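Long-range contacts in N-acetyltransferase (Staphylococcus aureus subsp. aureus, PDB 4LUA), which probably transfers the acetyl group of acetyl-CoA to an amine acceptor, as a GNAT-family N-acetyltransferase: residues K96-I107 / V131-D139; T30-T38 / I148-D156. All blocks are in the same frame, centred on the assembly; numbering follows the deposited sequence.

Interaction 1. Residues K96-I107 / V131-D139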
ATOM      1  N   LYS A  96       5.119  -3.055 -11.765  1.00 19.57           N
ATOM      2  CA  LYS A  96       4.578  -1.694 -11.740  1.00 17.45           C
ATOM      3  C   LYS A  96       3.370  -1.490 -12.616  1.00 19.25           C
ATOM      4  O   LYS A  96       2.631  -0.534 -12.390  1.00 21.32           O
ATOM      5  CB  LYS A  96       5.668  -0.715 -12.135  1.00 21.84           C
ATOM      6  CG  LYS A  96       6.696  -0.578 -11.049  1.00 24.66           C
ATOM      7  CD  LYS A  96       7.808   0.348 -11.543  1.00 29.17           C
ATOM      8  CE  LYS A  96       9.106  -0.261 -11.203  1.00 33.07           C
ATOM      9  NZ  LYS A  96      10.215   0.702 -11.371  1.00 23.37           N
ATOM     10  N   SER A  97       3.187  -2.325 -13.642  1.00 19.12           N
ATOM     11  CA  SER A  97       1.956  -2.241 -14.431  1.00 22.14           C
ATOM     12  C   SER A  97       0.758  -2.596 -13.548  1.00 21.40           C
ATOM     13  O   SER A  97      -0.273  -1.861 -13.474  1.00 22.28           O
ATOM     14  CB  SER A  97       2.015  -3.192 -15.618  1.00 25.21           C
ATOM     15  OG  SER A  97       0.987  -2.827 -16.520  1.00 40.96           O
ATOM     16  N   ILE A  98       0.909  -3.710 -12.836  1.00 17.74           N
ATOM     17  CA  ILE A  98      -0.126  -4.148 -11.905  1.00 17.20           C
ATOM     18  C   ILE A  98      -0.319  -3.104 -10.789  1.00 15.00           C
ATOM     19  O   ILE A  98      -1.453  -2.699 -10.456  1.00 17.11           O
ATOM     20  CB  ILE A  98       0.257  -5.514 -11.209  1.00 18.56           C
ATOM     21  CG1 ILE A  98       0.438  -6.631 -12.228  1.00 24.48           C
ATOM     22  CG2 ILE A  98      -0.805  -5.936 -10.145  1.00 20.32           C
ATOM     23  CD1 ILE A  98      -0.743  -6.878 -12.938  1.00 28.76           C
ATOM     24  N   ASN A  99       0.786  -2.649 -10.184  1.00 14.24           N
ATOM     25  CA  ASN A  99       0.615  -1.734  -9.077  1.00 14.37           C
ATOM     26  C   ASN A  99       0.057  -0.398  -9.539  1.00 14.64           C
ATOM     27  O   ASN A  99      -0.660   0.254  -8.769  1.00 13.42           O
ATOM     28  CB  ASN A  99       1.940  -1.528  -8.270  1.00 15.12           C
ATOM     29  CG  ASN A  99       1.675  -1.250  -6.794  1.00 13.47           C
ATOM     30  OD1 ASN A  99       0.692  -1.780  -6.242  1.00 15.10           O
ATOM     31  ND2 ASN A  99       2.532  -0.436  -6.166  1.00 12.63           N
ATOM     32  N   SER A 100       0.376   0.052 -10.756  1.00 14.71           N
ATOM     33  CA  SER A 100      -0.175   1.334 -11.232  1.00 16.70           C
ATOM     34  C   SER A 100      -1.673   1.176 -11.378  1.00 17.65           C
ATOM     35  O   SER A 100      -2.405   2.143 -11.042  1.00 17.29           O
ATOM     36  CB  SER A 100       0.415   1.752 -12.595  1.00 23.46           C
ATOM     37  OG  SER A 100       1.753   2.200 -12.398  1.00 25.75           O
ATOM     38  N   GLU A 101      -2.132   0.015 -11.862  1.00 16.03           N
ATOM     39  CA  GLU A 101      -3.598  -0.190 -11.964  1.00 17.84           C
ATOM     40  C   GLU A 101      -4.211  -0.151 -10.557  1.00 18.02           C
ATOM     41  O   GLU A 101      -5.256   0.500 -10.306  1.00 17.92           O
ATOM     42  CB  GLU A 101      -3.932  -1.499 -12.665  1.00 20.01           C
ATOM     43  CG  GLU A 101      -3.973  -1.397 -14.168  1.00 39.70           C
ATOM     44  CD  GLU A 101      -4.305  -2.747 -14.816  1.00 57.55           C
ATOM     45  OE1 GLU A 101      -5.058  -3.540 -14.190  1.00 59.54           O
ATOM     46  OE2 GLU A 101      -3.795  -3.015 -15.935  1.00 65.27           O
ATOM     47  N   LEU A 102      -3.522  -0.765  -9.583  1.00 14.86           N
ATOM     48  CA  LEU A 102      -4.025  -0.787  -8.207  1.00 14.62           C
ATOM     49  C   LEU A 102      -4.068   0.615  -7.552  1.00 14.53           C
ATOM     50  O   LEU A 102      -5.096   1.033  -6.975  1.00 15.66           O
ATOM     51  CB  LEU A 102      -3.169  -1.766  -7.351  1.00 13.13           C
ATOM     52  CG  LEU A 102      -3.579  -1.844  -5.884  1.00 13.78           C
ATOM     53  CD1 LEU A 102      -5.068  -2.269  -5.656  1.00 16.15           C
ATOM     54  CD2 LEU A 102      -2.673  -2.876  -5.239  1.00 15.41           C
ATOM     55  N   ILE A 103      -2.971   1.386  -7.631  1.00 12.83           N
ATOM     56  CA  ILE A 103      -2.939   2.692  -6.974  1.00 13.77           C
ATOM     57  C   ILE A 103      -3.858   3.664  -7.744  1.00 14.10           C
ATOM     58  O   ILE A 103      -4.521   4.505  -7.124  1.00 16.00           O
ATOM     59  CB  ILE A 103      -1.485   3.181  -6.853  1.00 14.03           C
ATOM     60  CG1 ILE A 103      -0.631   2.174  -6.074  1.00 14.28           C
ATOM     61  CG2 ILE A 103      -1.486   4.556  -6.212  1.00 17.61           C
ATOM     62  CD1 ILE A 103      -1.208   1.812  -4.627  1.00 18.05           C
ATOM     63  N   ASN A 104      -3.952   3.563  -9.085  1.00 14.01           N
ATOM     64  CA  ASN A 104      -4.933   4.423  -9.796  1.00 15.64           C
ATOM     65  C   ASN A 104      -6.374   4.116  -9.341  1.00 17.98           C
ATOM     66  O   ASN A 104      -7.224   5.030  -9.186  1.00 18.34           O
ATOM     67  CB  ASN A 104      -4.836   4.292 -11.316  1.00 16.27           C
ATOM     68  CG  ASN A 104      -3.869   5.287 -11.914  1.00 21.85           C
ATOM     69  OD1 ASN A 104      -3.853   6.453 -11.521  1.00 22.87           O
ATOM     70  ND2 ASN A 104      -3.078   4.843 -12.905  1.00 23.79           N
ATOM     71  N   PHE A 105      -6.644   2.812  -9.127  1.00 14.89           N
ATOM     72  CA  PHE A 105      -7.934   2.475  -8.557  1.00 15.62           C
ATOM     73  C   PHE A 105      -8.133   3.104  -7.186  1.00 13.47           C
ATOM     74  O   PHE A 105      -9.229   3.647  -6.938  1.00 16.98           O
ATOM     75  CB  PHE A 105      -8.134   0.929  -8.520  1.00 17.38           C
ATOM     76  CG  PHE A 105      -9.138   0.504  -7.494  1.00 13.57           C
ATOM     77  CD1 PHE A 105     -10.477   0.454  -7.782  1.00 14.93           C
ATOM     78  CD2 PHE A 105      -8.694   0.247  -6.201  1.00 17.85           C
ATOM     79  CE1 PHE A 105     -11.430   0.098  -6.799  1.00 17.82           C
ATOM     80  CE2 PHE A 105      -9.580  -0.002  -5.218  1.00 15.53           C
ATOM     81  CZ  PHE A 105     -10.977  -0.072  -5.501  1.00 15.68           C
ATOM     82  N   ILE A 106      -7.122   3.025  -6.311  1.00 13.75           N
ATOM     83  CA  ILE A 106      -7.251   3.633  -4.982  1.00 14.87           C
ATOM     84  C   ILE A 106      -7.526   5.150  -5.065  1.00 14.74           C
ATOM     85  O   ILE A 106      -8.394   5.664  -4.322  1.00 17.03           O
ATOM     86  CB  ILE A 106      -6.048   3.279  -4.081  1.00 13.28           C
ATOM     87  CG1 ILE A 106      -6.121   1.800  -3.789  1.00 15.51           C
ATOM     88  CG2 ILE A 106      -6.083   4.148  -2.810  1.00 18.02           C
ATOM     89  CD1 ILE A 106      -4.943   1.272  -2.942  1.00 16.51           C
ATOM     90  N   ILE A 107      -6.835   5.860  -5.966  1.00 14.34           N
ATOM     91  CA  ILE A 107      -7.113   7.284  -6.158  1.00 15.52           C
ATOM     92  C   ILE A 107      -8.576   7.489  -6.513  1.00 18.41           C
ATOM     93  O   ILE A 107      -9.285   8.364  -5.920  1.00 18.55           O
ATOM     94  CB  ILE A 107      -6.243   7.883  -7.275  1.00 18.67           C
ATOM     95  CG1 ILE A 107      -4.779   7.939  -6.832  1.00 19.88           C
ATOM     96  CG2 ILE A 107      -6.701   9.296  -7.612  1.00 18.40           C
ATOM     97  CD1 ILE A 107      -3.744   8.076  -8.030  1.00 19.24           C
ATOM     98  N   VAL A 131       9.572   7.424  -7.849  1.00 13.07           N
ATOM     99  CA  VAL A 131       9.260   7.762  -9.235  1.00 14.01           C
ATOM    100  C   VAL A 131       7.920   7.181  -9.706  1.00 13.65           C
ATOM    101  O   VAL A 131       7.160   7.840 -10.427  1.00 14.65           O
ATOM    102  CB  VAL A 131      10.426   7.307 -10.157  1.00 14.94           C
ATOM    103  CG1 VAL A 131       9.998   7.323 -11.639  1.00 16.72           C
ATOM    104  CG2 VAL A 131      11.608   8.244  -9.915  1.00 16.18           C
ATOM    105  N   PHE A 132       7.625   5.953  -9.247  1.00 12.73           N
ATOM    106  CA  PHE A 132       6.353   5.323  -9.567  1.00 14.58           C
ATOM    107  C   PHE A 132       5.194   6.222  -9.052  1.00 12.94           C
ATOM    108  O   PHE A 132       4.234   6.505  -9.789  1.00 14.60           O
ATOM    109  CB  PHE A 132       6.346   3.935  -8.905  1.00 14.36           C
ATOM    110  CG  PHE A 132       4.988   3.326  -8.787  1.00 11.55           C
ATOM    111  CD1 PHE A 132       4.184   3.567  -7.632  1.00 13.76           C
ATOM    112  CD2 PHE A 132       4.515   2.469  -9.786  1.00 16.83           C
ATOM    113  CE1 PHE A 132       2.888   2.962  -7.559  1.00 12.65           C
ATOM    114  CE2 PHE A 132       3.259   1.837  -9.645  1.00 18.99           C
ATOM    115  CZ  PHE A 132       2.454   2.128  -8.569  1.00 14.38           C
ATOM    116  N   TYR A 133       5.308   6.675  -7.803  1.00 14.31           N
ATOM    117  CA  TYR A 133       4.218   7.489  -7.263  1.00 14.40           C
ATOM    118  C   TYR A 133       4.147   8.854  -7.863  1.00 15.77           C
ATOM    119  O   TYR A 133       3.050   9.408  -8.078  1.00 14.41           O
ATOM    120  CB  TYR A 133       4.382   7.634  -5.734  1.00 11.85           C
ATOM    121  CG  TYR A 133       3.602   6.566  -4.995  1.00 11.97           C
ATOM    122  CD1 TYR A 133       2.237   6.738  -4.834  1.00 14.58           C
ATOM    123  CD2 TYR A 133       4.222   5.458  -4.405  1.00 12.95           C
ATOM    124  CE1 TYR A 133       1.468   5.813  -4.142  1.00 13.16           C
ATOM    125  CE2 TYR A 133       3.446   4.530  -3.702  1.00 13.99           C
ATOM    126  CZ  TYR A 133       2.089   4.767  -3.579  1.00 16.14           C
ATOM    127  OH  TYR A 133       1.330   3.884  -2.836  1.00 19.70           O
ATOM    128  N   SER A 134       5.303   9.447  -8.198  1.00 14.32           N
ATOM    129  CA  SER A 134       5.301  10.754  -8.866  0.58 14.95           C
ATOM    130  C   SER A 134       4.594  10.649 -10.223  1.00 15.92           C
ATOM    131  O   SER A 134       3.858  11.560 -10.639  1.00 18.07           O
ATOM    132  CB  SER A 134       6.758  11.243  -9.074  0.58 15.59           C
ATOM    133  OG  SER A 134       6.759  12.466  -9.783  0.58 18.31           O
ATOM    134  N   ALA A 135       4.800   9.517 -10.903  1.00 15.66           N
ATOM    135  CA  ALA A 135       4.196   9.367 -12.213  1.00 17.51           C
ATOM    136  C   ALA A 135       2.663   9.284 -12.117  1.00 17.12           C
ATOM    137  O   ALA A 135       1.947   9.560 -13.097  1.00 21.82           O
ATOM    138  CB  ALA A 135       4.756   8.090 -12.897  1.00 19.42           C
ATOM    139  N   LEU A 136       2.171   8.849 -10.959  1.00 15.73           N
ATOM    140  CA  LEU A 136       0.707   8.796 -10.732  1.00 17.12           C
ATOM    141  C   LEU A 136       0.149  10.094 -10.186  1.00 18.22           C
ATOM    142  O   LEU A 136      -1.066  10.185  -9.943  1.00 21.87           O
ATOM    143  CB  LEU A 136       0.417   7.685  -9.696  1.00 17.73           C
ATOM    144  CG  LEU A 136       0.728   6.310 -10.303  1.00 18.09           C
ATOM    145  CD1 LEU A 136       0.698   5.278  -9.161  1.00 21.24           C
ATOM    146  CD2 LEU A 136      -0.258   5.922 -11.387  1.00 29.62           C
ATOM    147  N   GLY A 137       0.995  11.107 -10.070  1.00 16.25           N
ATOM    148  CA  GLY A 137       0.474  12.407  -9.679  1.00 15.82           C
ATOM    149  C   GLY A 137       0.657  12.771  -8.209  1.00 17.23           C
ATOM    150  O   GLY A 137       0.174  13.860  -7.809  1.00 19.74           O
ATOM    151  N   PHE A 138       1.318  11.922  -7.416  1.00 13.55           N
ATOM    152  CA  PHE A 138       1.632  12.312  -6.035  1.00 13.53           C
ATOM    153  C   PHE A 138       2.778  13.319  -6.006  1.00 16.49           C
ATOM    154  O   PHE A 138       3.714  13.231  -6.836  1.00 18.00           O
ATOM    155  CB  PHE A 138       2.095  11.079  -5.235  1.00 12.70           C
ATOM    156  CG  PHE A 138       0.962  10.165  -4.823  1.00 12.60           C
ATOM    157  CD1 PHE A 138       0.234   9.432  -5.796  1.00 14.28           C
ATOM    158  CD2 PHE A 138       0.571  10.047  -3.479  1.00 12.85           C
ATOM    159  CE1 PHE A 138      -0.831   8.595  -5.406  1.00 16.48           C
ATOM    160  CE2 PHE A 138      -0.499   9.185  -3.079  1.00 14.93           C
ATOM    161  CZ  PHE A 138      -1.200   8.468  -4.092  1.00 16.06           C
ATOM    162  N   ASP A 139       2.725  14.232  -5.041  1.00 15.50           N
ATOM    163  CA  ASP A 139       3.750  15.276  -4.873  1.00 16.33           C
ATOM    164  C   ASP A 139       4.433  15.084  -3.557  1.00 16.16           C
ATOM    165  O   ASP A 139       3.907  14.489  -2.614  1.00 16.01           O
ATOM    166  CB  ASP A 139       3.071  16.629  -4.886  1.00 22.42           C
ATOM    167  CG  ASP A 139       2.649  17.052  -6.312  1.00 36.95           C
ATOM    168  OD1 ASP A 139       3.177  16.504  -7.321  1.00 38.04           O
ATOM    169  OD2 ASP A 139       1.813  17.960  -6.422  1.00 51.62           O
TER
HETATM  170  O   HOH W   1       3.375   4.785 -12.077  1.00 22.86           O
HETATM  171  O   HOH W   2      -2.960   8.925 -11.557  1.00 25.05           O

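Interaction 2. Residues T30-T38 / I148-D156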
ATOM      1  N   THR A  30       6.989  -0.020  -0.926  1.00 13.43           N
ATOM      2  CA  THR A  30       7.615   1.256  -0.535  1.00 12.25           C
ATOM      3  C   THR A  30       8.672   1.104   0.501  1.00 17.60           C
ATOM      4  O   THR A  30       9.234   2.124   0.925  1.00 16.07           O
ATOM      5  CB  THR A  30       6.552   2.238   0.054  1.00 12.79           C
ATOM      6  OG1 THR A  30       5.951   1.724   1.257  1.00 16.19           O
ATOM      7  CG2 THR A  30       5.433   2.444  -0.988  1.00 13.90           C
ATOM      8  N   GLN A  31       8.995  -0.127   0.931  1.00 15.19           N
ATOM      9  CA  GLN A  31      10.004  -0.308   1.973  1.00 16.42           C
ATOM     10  C   GLN A  31      11.290  -0.870   1.379  1.00 17.96           C
ATOM     11  O   GLN A  31      11.618  -0.572   0.220  1.00 17.24           O
ATOM     12  CB  GLN A  31       9.459  -1.163   3.112  1.00 18.39           C
ATOM     13  CG  GLN A  31       8.233  -0.483   3.688  1.00 18.14           C
ATOM     14  CD  GLN A  31       7.533  -1.249   4.804  1.00 22.03           C
ATOM     15  OE1 GLN A  31       7.847  -2.413   5.156  1.00 23.78           O
ATOM     16  NE2 GLN A  31       6.513  -0.572   5.363  1.00 26.92           N
ATOM     17  N   ASP A  32      12.077  -1.619   2.144  1.00 18.43           N
ATOM     18  CA  ASP A  32      13.382  -2.011   1.639  1.00 18.72           C
ATOM     19  C   ASP A  32      13.383  -3.454   1.118  1.00 19.96           C
ATOM     20  O   ASP A  32      12.587  -4.296   1.533  1.00 21.94           O
ATOM     21  CB  ASP A  32      14.392  -1.854   2.799  1.00 19.81           C
ATOM     22  CG  ASP A  32      15.803  -2.266   2.426  1.00 22.50           C
ATOM     23  OD1 ASP A  32      16.465  -1.454   1.717  1.00 23.78           O
ATOM     24  OD2 ASP A  32      16.300  -3.360   2.870  1.00 23.13           O
ATOM     25  N   SER A  33      14.292  -3.730   0.193  1.00 19.74           N
ATOM     26  CA  SER A  33      14.415  -5.048  -0.426  1.00 21.19           C
ATOM     27  C   SER A  33      14.751  -6.160   0.541  1.00 25.37           C
ATOM     28  O   SER A  33      14.393  -7.336   0.320  1.00 25.33           O
ATOM     29  CB  SER A  33      15.482  -4.959  -1.542  1.00 20.58           C
ATOM     30  OG  SER A  33      16.776  -4.751  -1.043  1.00 24.49           O
ATOM     31  N   HIS A  34      15.438  -5.811   1.615  1.00 23.67           N
ATOM     32  CA  HIS A  34      15.680  -6.813   2.648  1.00 25.82           C
ATOM     33  C   HIS A  34      14.854  -6.566   3.916  1.00 26.46           C
ATOM     34  O   HIS A  34      14.397  -7.532   4.555  1.00 32.48           O
ATOM     35  CB  HIS A  34      17.134  -6.846   3.017  1.00 26.65           C
ATOM     36  CG  HIS A  34      17.438  -7.881   4.056  1.00 28.91           C
ATOM     37  ND1 HIS A  34      17.851  -7.546   5.320  1.00 32.62           N
ATOM     38  CD2 HIS A  34      17.348  -9.236   4.035  1.00 30.45           C
ATOM     39  CE1 HIS A  34      18.033  -8.644   6.036  1.00 31.92           C
ATOM     40  NE2 HIS A  34      17.721  -9.686   5.283  1.00 37.24           N
ATOM     41  N   TYR A  35      14.688  -5.294   4.292  1.00 25.39           N
ATOM     42  CA  TYR A  35      13.907  -4.975   5.498  1.00 26.35           C
ATOM     43  C   TYR A  35      12.509  -4.483   5.120  1.00 24.63           C
ATOM     44  O   TYR A  35      12.359  -3.408   4.574  1.00 23.77           O
ATOM     45  CB  TYR A  35      14.600  -3.918   6.331  1.00 26.64           C
ATOM     46  CG  TYR A  35      15.956  -4.360   6.846  1.00 27.09           C
ATOM     47  CD1 TYR A  35      16.067  -5.242   7.923  1.00 29.28           C
ATOM     48  CD2 TYR A  35      17.138  -3.871   6.261  1.00 28.94           C
ATOM     49  CE1 TYR A  35      17.304  -5.607   8.405  1.00 30.63           C
ATOM     50  CE2 TYR A  35      18.375  -4.240   6.752  1.00 27.69           C
ATOM     51  CZ  TYR A  35      18.446  -5.103   7.800  1.00 29.81           C
ATOM     52  OH  TYR A  35      19.674  -5.484   8.298  1.00 31.28           O
ATOM     53  N   SER A  36      11.498  -5.311   5.394  1.00 25.70           N
ATOM     54  CA  SER A  36      10.073  -4.942   5.220  1.00 24.90           C
ATOM     55  C   SER A  36       9.323  -5.469   6.421  1.00 26.65           C
ATOM     56  O   SER A  36       9.693  -6.483   7.021  1.00 29.75           O
ATOM     57  CB  SER A  36       9.415  -5.521   3.933  1.00 24.28           C
ATOM     58  OG  SER A  36       9.821  -4.772   2.819  1.00 25.04           O
ATOM     59  N   GLN A  37       8.244  -4.775   6.778  1.00 28.89           N
ATOM     60  CA  GLN A  37       7.586  -5.131   8.021  1.00 34.32           C
ATOM     61  C   GLN A  37       6.837  -6.440   7.809  1.00 34.93           C
ATOM     62  O   GLN A  37       6.262  -6.704   6.723  1.00 30.79           O
ATOM     63  CB  GLN A  37       6.661  -4.011   8.526  1.00 43.73           C
ATOM     64  CG  GLN A  37       5.382  -3.825   7.715  1.00 53.10           C
ATOM     65  CD  GLN A  37       4.942  -2.348   7.641  1.00 55.04           C
ATOM     66  OE1 GLN A  37       4.319  -1.920   6.654  1.00 38.97           O
ATOM     67  NE2 GLN A  37       5.265  -1.569   8.685  1.00 54.50           N
ATOM     68  N   THR A  38       6.873  -7.258   8.850  1.00 35.25           N
ATOM     69  CA  THR A  38       6.204  -8.539   8.844  1.00 44.63           C
ATOM     70  C   THR A  38       4.732  -8.412   9.231  1.00 43.32           C
ATOM     71  O   THR A  38       4.346  -7.548  10.022  1.00 44.78           O
ATOM     72  CB  THR A  38       6.955  -9.488   9.768  1.00 48.68           C
ATOM     73  OG1 THR A  38       8.010 -10.065   9.001  1.00 55.30           O
ATOM     74  CG2 THR A  38       6.061 -10.590  10.319  1.00 52.63           C
ATOM     75  N   ILE A 148      10.095   5.070  10.367  1.00 21.37           N
ATOM     76  CA  ILE A 148       9.533   3.738  10.553  1.00 23.34           C
ATOM     77  C   ILE A 148      10.578   2.827  11.173  1.00 27.59           C
ATOM     78  O   ILE A 148      11.761   2.979  10.891  1.00 22.24           O
ATOM     79  CB  ILE A 148       9.020   3.167   9.204  1.00 22.68           C
ATOM     80  CG1 ILE A 148       8.355   1.823   9.397  1.00 25.18           C
ATOM     81  CG2 ILE A 148      10.165   2.945   8.212  1.00 24.15           C
ATOM     82  CD1 ILE A 148       7.539   1.369   8.113  1.00 35.53           C
ATOM     83  N   LYS A 149      10.153   1.901  12.023  1.00 24.49           N
ATOM     84  CA  LYS A 149      11.096   0.923  12.566  1.00 24.94           C
ATOM     85  C   LYS A 149      10.719  -0.454  12.053  1.00 24.66           C
ATOM     86  O   LYS A 149       9.597  -0.936  12.309  1.00 26.62           O
ATOM     87  CB  LYS A 149      11.033   0.917  14.099  1.00 27.16           C
ATOM     88  CG  LYS A 149      12.112   0.094  14.760  1.00 32.81           C
ATOM     89  CD  LYS A 149      12.027   0.238  16.294  1.00 41.83           C
ATOM     90  CE  LYS A 149      13.188  -0.454  16.960  1.00 48.22           C
ATOM     91  NZ  LYS A 149      12.978  -0.584  18.423  1.00 53.45           N
ATOM     92  N   ILE A 150      11.640  -1.110  11.347  1.00 25.32           N
ATOM     93  CA  ILE A 150      11.372  -2.425  10.770  1.00 24.96           C
ATOM     94  C   ILE A 150      12.245  -3.408  11.482  1.00 29.97           C
ATOM     95  O   ILE A 150      13.461  -3.445  11.283  1.00 32.22           O
ATOM     96  CB  ILE A 150      11.632  -2.413   9.246  1.00 32.31           C
ATOM     97  CG1 ILE A 150      10.692  -1.401   8.573  1.00 33.76           C
ATOM     98  CG2 ILE A 150      11.471  -3.824   8.647  1.00 29.75           C
ATOM     99  CD1 ILE A 150      11.075  -1.001   7.090  1.00 34.78           C
ATOM    100  N   GLY A 151      11.625  -4.200  12.358  1.00 30.10           N
ATOM    101  CA  GLY A 151      12.358  -5.095  13.223  1.00 31.59           C
ATOM    102  C   GLY A 151      13.085  -4.214  14.202  1.00 38.39           C
ATOM    103  O   GLY A 151      12.441  -3.453  14.920  1.00 35.35           O
ATOM    104  N   ASN A 152      14.418  -4.279  14.196  1.00 38.28           N
ATOM    105  CA  ASN A 152      15.215  -3.398  15.017  1.00 36.74           C
ATOM    106  C   ASN A 152      15.971  -2.355  14.171  1.00 35.48           C
ATOM    107  O   ASN A 152      17.027  -1.876  14.570  1.00 38.82           O
ATOM    108  CB  ASN A 152      16.222  -4.209  15.842  1.00 41.78           C
ATOM    109  CG  ASN A 152      16.815  -3.400  16.980  1.00 54.93           C
ATOM    110  OD1 ASN A 152      16.228  -2.384  17.397  1.00 56.75           O
ATOM    111  ND2 ASN A 152      17.992  -3.811  17.465  1.00 55.81           N
ATOM    112  N   THR A 153      15.466  -2.032  12.995  1.00 32.70           N
ATOM    113  CA  THR A 153      16.195  -1.181  12.063  1.00 32.15           C
ATOM    114  C   THR A 153      15.296   0.005  11.661  1.00 29.14           C
ATOM    115  O   THR A 153      14.216  -0.192  11.037  1.00 27.03           O
ATOM    116  CB  THR A 153      16.566  -1.989  10.769  1.00 31.96           C
ATOM    117  OG1 THR A 153      17.381  -3.141  11.110  1.00 33.29           O
ATOM    118  CG2 THR A 153      17.320  -1.075   9.755  1.00 35.96           C
ATOM    119  N   TYR A 154      15.721   1.222  12.016  1.00 29.79           N
ATOM    120  CA  TYR A 154      14.984   2.426  11.602  1.00 30.32           C
ATOM    121  C   TYR A 154      15.279   2.826  10.174  1.00 28.64           C
ATOM    122  O   TYR A 154      16.435   2.681   9.688  1.00 28.59           O
ATOM    123  CB  TYR A 154      15.393   3.632  12.458  1.00 35.90           C
ATOM    124  CG  TYR A 154      14.811   3.661  13.848  1.00 37.98           C
ATOM    125  CD1 TYR A 154      15.584   3.296  14.951  1.00 45.20           C
ATOM    126  CD2 TYR A 154      13.495   4.067  14.060  1.00 36.36           C
ATOM    127  CE1 TYR A 154      15.060   3.317  16.217  1.00 46.90           C
ATOM    128  CE2 TYR A 154      12.966   4.089  15.347  1.00 45.82           C
ATOM    129  CZ  TYR A 154      13.749   3.708  16.409  1.00 49.94           C
ATOM    130  OH  TYR A 154      13.229   3.727  17.687  1.00 58.92           O
ATOM    131  N   PHE A 155      14.257   3.409   9.537  1.00 23.37           N
ATOM    132  CA  PHE A 155      14.433   4.028   8.218  1.00 21.40           C
ATOM    133  C   PHE A 155      13.861   5.422   8.189  1.00 20.73           C
ATOM    134  O   PHE A 155      12.791   5.706   8.793  1.00 22.42           O
ATOM    135  CB  PHE A 155      13.761   3.199   7.115  1.00 22.89           C
ATOM    136  CG  PHE A 155      14.455   1.871   6.851  1.00 23.34           C
ATOM    137  CD1 PHE A 155      14.181   0.771   7.630  1.00 29.93           C
ATOM    138  CD2 PHE A 155      15.378   1.746   5.828  1.00 28.46           C
ATOM    139  CE1 PHE A 155      14.838  -0.461   7.398  1.00 31.13           C
ATOM    140  CE2 PHE A 155      16.010   0.532   5.584  1.00 34.18           C
ATOM    141  CZ  PHE A 155      15.727  -0.566   6.370  1.00 31.61           C
ATOM    142  N   ASP A 156      14.567   6.295   7.459  1.00 20.34           N
ATOM    143  CA  ASP A 156      13.981   7.598   7.112  1.00 18.33           C
ATOM    144  C   ASP A 156      13.000   7.413   5.939  1.00 17.62           C
ATOM    145  O   ASP A 156      13.148   6.507   5.122  1.00 15.68           O
ATOM    146  CB  ASP A 156      15.091   8.531   6.617  1.00 18.85           C
ATOM    147  CG  ASP A 156      16.187   8.742   7.607  1.00 27.98           C
ATOM    148  OD1 ASP A 156      15.964   8.551   8.836  1.00 27.79           O
ATOM    149  OD2 ASP A 156      17.325   9.085   7.146  1.00 27.71           O
TER

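Interaction 1. Residues K96-I107 / V131-D139
F132 is the knob of this helix pair: its ring drops into a hole formed by K96, N99, S100 and I103. With CG swung opposite the backbone N (chi1 163°), the ring reaches toward helix 96-107. I103 CG1 meets it at the edge, 3.9 Å from CE1, and the carbonyl oxygen of K96 lies near the ring plane. S100 OG comes to 3.2 Å from CE2. The N99 amide plane is nearly parallel to the ring, 16° off, with ND2 3.5 Å from F132 CZ, while the same ND2 is held by N89 on strand 83-91.

Further along, L136 splits its two methyls: CD1 packs 3.7 Å from I103 CG2, whereas CD2 comes 3.4 Å from N104 ND2. I107 CD1 then reaches F138 CE1 at 4.0 Å, closing the apolar row.

Behind this first shell, K96 O accepts both S100 N and S100 OG from opposite faces of its plane, which fixes the hydroxyl beside the ring. One water links S100 OG to F132 O, and another joins N104 OD1 to L136 O. G137, at positive phi, ends helix 127-135 in a Schellman motif and turns the chain towards strand 139-150. The segments 96-107 and 131-135 cross at -47°; helices packed on the strands in this way fit the α/β GNAT fold.

Interaction 2. Residues T30-T38 / I148-D156
D32 OD2 is gripped by two backbone N-H groups, each 2.9 Å away: Y35 N meets the anti lone pair of OD2, H34 N comes from above the carboxylate plane. The H34 bond makes an Asx turn, and with the Y35 bond an Asx motif, in the 30-38 loop, which packs against the β-hairpin of strands 139-150 and 153-163, whose tip is a type II' turn from I150 to T153 with G151 at positive phi.

Y35 carries much of the contact. Its CB lies 3.5 Å from F155 CZ, and the two rings meet obliquely, planes at 54°. T153 OG1 sits over one face of the Y35 ring and H34 ND1 over the centre of the opposite face. D32 CB touches F155 at 4.0 Å from CE2.

A second internal clamp holds Q31: its OE1 takes Q37 N at 2.9 Å, nearly along the C=O axis, and a weaker bond runs from its NE2 to Q37 OE1. These two bonds hold the Q31 side chain where its end meets the hairpin's isoleucines. I150 CG2 presses 3.5 Å from S36 C, and I148, with CG1 opposite the backbone N (chi1 -176°), extends its CD1 to 3.5 Å from Q31 NE2.

Overall arrangement
Followed from the N terminus, the chain leaves helix 15-25 and enters the 30-38 loop, the first half of interaction 2. It then runs through helix 41-48 and strands 55-62, 65-75 and 83-91 of the four-stranded sheet before reaching helix 96-112, where interaction 1 begins. Only 23 residues, including strand 117-123, separate the two halves of that contact, so it forms a short loop lying wholly within the 109-residue excursion that interaction 2 closes at the hairpin. The two contacts nest without crossing. Interaction 1 ties two helices together; interaction 2 joins the loop between helices 15-25 and 41-48 to the late hairpin. They meet where Y133 CE2 packs 4.0 Å from T30 CG2.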